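Local coordinates for protein superoxide dismutase [Fe] (Sulfolobus acidocaldarius, PDB 1B06) that uses one iron ion per subunit to destroy superoxide radicals, converting them to hydrogen peroxide and molecular oxygen, at residues V137-N142 against H159-V165. Numbering follows the deposited sequence.
Sequences VLYYDN and HIAELPV
Val137 meets Val165 where central strand 134-140 of the three-stranded antiparallel sheet takes up its edge neighbour, strand 165-170. With Val137 CG1 just 3.4 Å from Val165 CG1, the packing is tight, and branched valines fill this narrow space without long, flexible chains. The same CG1 lies over one face of the Tyr139 ring, offset toward its rim. Tyr139 and Val165 form an antiparallel non-hydrogen-bonded pair with both side chains on one face of the sheet. With CG anti to its own carbonyl carbon (chi1 -59°), the Tyr139 ring reaches along the loop 159-165: CD1 lies 3.9 Å from Leu163 CB, while Ile160 CD1 is a looser neighbour of CD2. The hydroxyl continues to His159, and Tyr139 OH hydrogen-bonds to ND1 at 2.8 Å, near the planes of both rings, which suits a phenol and an imidazole meeting through their in-plane polar atoms. His159 NE2 bonds to His155 O, so both imidazole nitrogens are engaged, which probably holds the ring's rotation. A phenylalanine in place of Tyr139 would keep the ring but would probably leave His159 ND1 without this mate and the imidazole less firmly oriented. Next, Tyr140 N gives a weak hydrogen bond to Pro164 O (3.3 Å, 149°), which also receives a CA-H...O contact from Tyr139. Proline, lacking an N-H, can still offer its carbonyl to the strand. Asp141 turns its carboxylate past Leu163, OD1 lying 3.7 Å from CD2, but makes a salt bridge to Lys82 and a hydrogen bond to Tyr9, both of the second subunit. An apolar strand pairing, a weak backbone bond and a buried phenol-imidazole bond thus together tie the loop to the sheet beside a subunit interface.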
ATOM      1  N   VAL A 137      11.456  11.506  -5.250  1.00 10.96           N
ATOM      2  CA  VAL A 137      12.561  11.174  -6.129  1.00 11.91           C
ATOM      3  C   VAL A 137      12.410  11.726  -7.533  1.00 10.73           C
ATOM      4  O   VAL A 137      11.304  12.023  -7.981  1.00 15.95           O
ATOM      5  CB  VAL A 137      12.682   9.630  -6.230  1.00 12.91           C
ATOM      6  CG1 VAL A 137      13.944   9.244  -6.946  1.00 20.01           C
ATOM      7  CG2 VAL A 137      12.655   9.015  -4.840  1.00 16.09           C
ATOM      8  N   LEU A 138      13.539  11.872  -8.216  1.00 11.86           N
ATOM      9  CA  LEU A 138      13.549  12.316  -9.602  1.00 14.57           C
ATOM     10  C   LEU A 138      14.241  11.193 -10.366  1.00 15.12           C
ATOM     11  O   LEU A 138      15.430  10.931 -10.152  1.00 13.69           O
ATOM     12  CB  LEU A 138      14.336  13.615  -9.778  1.00 10.84           C
ATOM     13  CG  LEU A 138      14.311  14.092 -11.235  1.00 13.92           C
ATOM     14  CD1 LEU A 138      12.908  14.569 -11.574  1.00 17.01           C
ATOM     15  CD2 LEU A 138      15.315  15.207 -11.454  1.00 17.99           C
ATOM     16  N   TYR A 139      13.489  10.511 -11.226  1.00 12.07           N
ATOM     17  CA  TYR A 139      14.033   9.415 -12.018  1.00 12.82           C
ATOM     18  C   TYR A 139      14.350   9.922 -13.409  1.00 15.38           C
ATOM     19  O   TYR A 139      13.857  10.963 -13.831  1.00 17.74           O
ATOM     20  CB  TYR A 139      13.012   8.281 -12.208  1.00 11.18           C
ATOM     21  CG  TYR A 139      12.480   7.618 -10.964  1.00 13.93           C
ATOM     22  CD1 TYR A 139      13.254   6.702 -10.253  1.00 14.26           C
ATOM     23  CD2 TYR A 139      11.182   7.873 -10.520  1.00 12.93           C
ATOM     24  CE1 TYR A 139      12.748   6.052  -9.125  1.00 14.28           C
ATOM     25  CE2 TYR A 139      10.664   7.232  -9.398  1.00 15.56           C
ATOM     26  CZ  TYR A 139      11.452   6.322  -8.705  1.00 15.78           C
ATOM     27  OH  TYR A 139      10.946   5.690  -7.595  1.00 17.80           O
ATOM     28  N   TYR A 140      15.177   9.175 -14.123  1.00 13.64           N
ATOM     29  CA  TYR A 140      15.465   9.522 -15.497  1.00 17.96           C
ATOM     30  C   TYR A 140      14.904   8.349 -16.284  1.00 16.13           C
ATOM     31  O   TYR A 140      15.332   7.212 -16.086  1.00 15.14           O
ATOM     32  CB  TYR A 140      16.960   9.634 -15.769  1.00 15.02           C
ATOM     33  CG  TYR A 140      17.228   9.728 -17.251  1.00 15.53           C
ATOM     34  CD1 TYR A 140      16.678  10.764 -18.006  1.00 15.78           C
ATOM     35  CD2 TYR A 140      17.990   8.762 -17.909  1.00 17.00           C
ATOM     36  CE1 TYR A 140      16.874  10.836 -19.380  1.00 16.64           C
ATOM     37  CE2 TYR A 140      18.196   8.826 -19.287  1.00 17.98           C
ATOM     38  CZ  TYR A 140      17.632   9.866 -20.016  1.00 21.08           C
ATOM     39  OH  TYR A 140      17.820   9.940 -21.379  1.00 25.29           O
ATOM     40  N   ASP A 141      13.931   8.616 -17.149  1.00 16.82           N
ATOM     41  CA  ASP A 141      13.333   7.560 -17.949  1.00 14.84           C
ATOM     42  C   ASP A 141      14.011   7.483 -19.303  1.00 16.93           C
ATOM     43  O   ASP A 141      13.793   8.326 -20.168  1.00 15.70           O
ATOM     44  CB  ASP A 141      11.839   7.809 -18.139  1.00 17.26           C
ATOM     45  CG  ASP A 141      11.158   6.684 -18.894  1.00 19.67           C
ATOM     46  OD1 ASP A 141      11.735   5.580 -18.956  1.00 19.15           O
ATOM     47  OD2 ASP A 141      10.051   6.903 -19.430  1.00 24.71           O
ATOM     48  N   ASN A 142      14.836   6.460 -19.476  1.00 19.39           N
ATOM     49  CA  ASN A 142      15.570   6.251 -20.715  1.00 28.50           C
ATOM     50  C   ASN A 142      14.646   5.981 -21.898  1.00 29.08           C
ATOM     51  O   ASN A 142      15.017   6.230 -23.045  1.00 32.19           O
ATOM     52  CB  ASN A 142      16.532   5.076 -20.544  1.00 39.27           C
ATOM     53  CG  ASN A 142      16.108   4.145 -19.424  1.00 50.43           C
ATOM     54  OD1 ASN A 142      16.466   4.348 -18.261  1.00 57.19           O
ATOM     55  ND2 ASN A 142      15.333   3.121 -19.768  1.00 57.41           N
ATOM     56  N   HIS A 159       7.691   3.140  -6.635  1.00 10.32           N
ATOM     57  CA  HIS A 159       8.884   3.200  -7.474  1.00  8.01           C
ATOM     58  C   HIS A 159       8.472   2.836  -8.889  1.00 12.09           C
ATOM     59  O   HIS A 159       7.521   2.075  -9.091  1.00  8.68           O
ATOM     60  CB  HIS A 159       9.941   2.171  -7.044  1.00  6.63           C
ATOM     61  CG  HIS A 159      10.699   2.542  -5.810  1.00 12.40           C
ATOM     62  ND1 HIS A 159      11.505   3.657  -5.735  1.00 10.97           N
ATOM     63  CD2 HIS A 159      10.797   1.924  -4.609  1.00 10.19           C
ATOM     64  CE1 HIS A 159      12.068   3.709  -4.541  1.00 14.09           C
ATOM     65  NE2 HIS A 159      11.655   2.670  -3.838  1.00 13.60           N
ATOM     66  N   ILE A 160       9.184   3.374  -9.870  1.00 11.01           N
ATOM     67  CA  ILE A 160       8.915   3.021 -11.251  1.00 12.95           C
ATOM     68  C   ILE A 160      10.050   2.039 -11.548  1.00 16.86           C
ATOM     69  O   ILE A 160      11.232   2.392 -11.459  1.00 11.75           O
ATOM     70  CB  ILE A 160       8.976   4.245 -12.192  1.00 14.30           C
ATOM     71  CG1 ILE A 160       7.828   5.210 -11.867  1.00  9.33           C
ATOM     72  CG2 ILE A 160       8.860   3.788 -13.641  1.00 12.44           C
ATOM     73  CD1 ILE A 160       7.819   6.472 -12.716  1.00 11.95           C
ATOM     74  N   ALA A 161       9.673   0.801 -11.864  1.00 16.45           N
ATOM     75  CA  ALA A 161      10.623  -0.281 -12.125  1.00 14.00           C
ATOM     76  C   ALA A 161      11.811   0.036 -13.021  1.00 13.72           C
ATOM     77  O   ALA A 161      11.653   0.606 -14.093  1.00 14.36           O
ATOM     78  CB  ALA A 161       9.877  -1.501 -12.676  1.00 12.63           C
ATOM     79  N   GLU A 162      12.998  -0.346 -12.552  1.00 11.64           N
ATOM     80  CA  GLU A 162      14.259  -0.183 -13.274  1.00 14.36           C
ATOM     81  C   GLU A 162      14.845   1.213 -13.493  1.00 15.83           C
ATOM     82  O   GLU A 162      16.000   1.332 -13.898  1.00 18.95           O
ATOM     83  CB  GLU A 162      14.157  -0.872 -14.636  1.00 12.44           C
ATOM     84  CG  GLU A 162      13.552  -2.259 -14.595  1.00 14.25           C
ATOM     85  CD  GLU A 162      13.713  -2.983 -15.914  1.00 13.83           C
ATOM     86  OE1 GLU A 162      13.219  -2.474 -16.942  1.00 19.22           O
ATOM     87  OE2 GLU A 162      14.343  -4.058 -15.928  1.00 18.51           O
ATOM     88  N   LEU A 163      14.078   2.265 -13.237  1.00 15.33           N
ATOM     89  CA  LEU A 163      14.592   3.609 -13.465  1.00 15.39           C
ATOM     90  C   LEU A 163      15.587   4.068 -12.398  1.00 15.27           C
ATOM     91  O   LEU A 163      15.382   3.845 -11.205  1.00 16.41           O
ATOM     92  CB  LEU A 163      13.431   4.605 -13.555  1.00 10.64           C
ATOM     93  CG  LEU A 163      12.369   4.355 -14.630  1.00 13.05           C
ATOM     94  CD1 LEU A 163      11.560   5.626 -14.840  1.00 11.78           C
ATOM     95  CD2 LEU A 163      13.026   3.923 -15.930  1.00 12.09           C
ATOM     96  N   PRO A 164      16.698   4.693 -12.826  1.00 16.09           N
ATOM     97  CA  PRO A 164      17.730   5.192 -11.909  1.00 16.47           C
ATOM     98  C   PRO A 164      17.311   6.477 -11.201  1.00 16.05           C
ATOM     99  O   PRO A 164      16.590   7.308 -11.757  1.00 15.99           O
ATOM    100  CB  PRO A 164      18.934   5.424 -12.816  1.00 12.80           C
ATOM    101  CG  PRO A 164      18.328   5.744 -14.138  1.00 13.03           C
ATOM    102  CD  PRO A 164      17.067   4.917 -14.236  1.00 16.37           C
ATOM    103  N   VAL A 165      17.776   6.627  -9.968  1.00 15.71           N
ATOM    104  CA  VAL A 165      17.472   7.795  -9.162  1.00 16.37           C
ATOM    105  C   VAL A 165      18.517   8.870  -9.451  1.00 16.34           C
ATOM    106  O   VAL A 165      19.712   8.600  -9.400  1.00 18.94           O
ATOM    107  CB  VAL A 165      17.509   7.434  -7.668  1.00 16.06           C
ATOM    108  CG1 VAL A 165      17.288   8.674  -6.824  1.00 17.95           C
ATOM    109  CG2 VAL A 165      16.452   6.381  -7.368  1.00 14.50           C
TER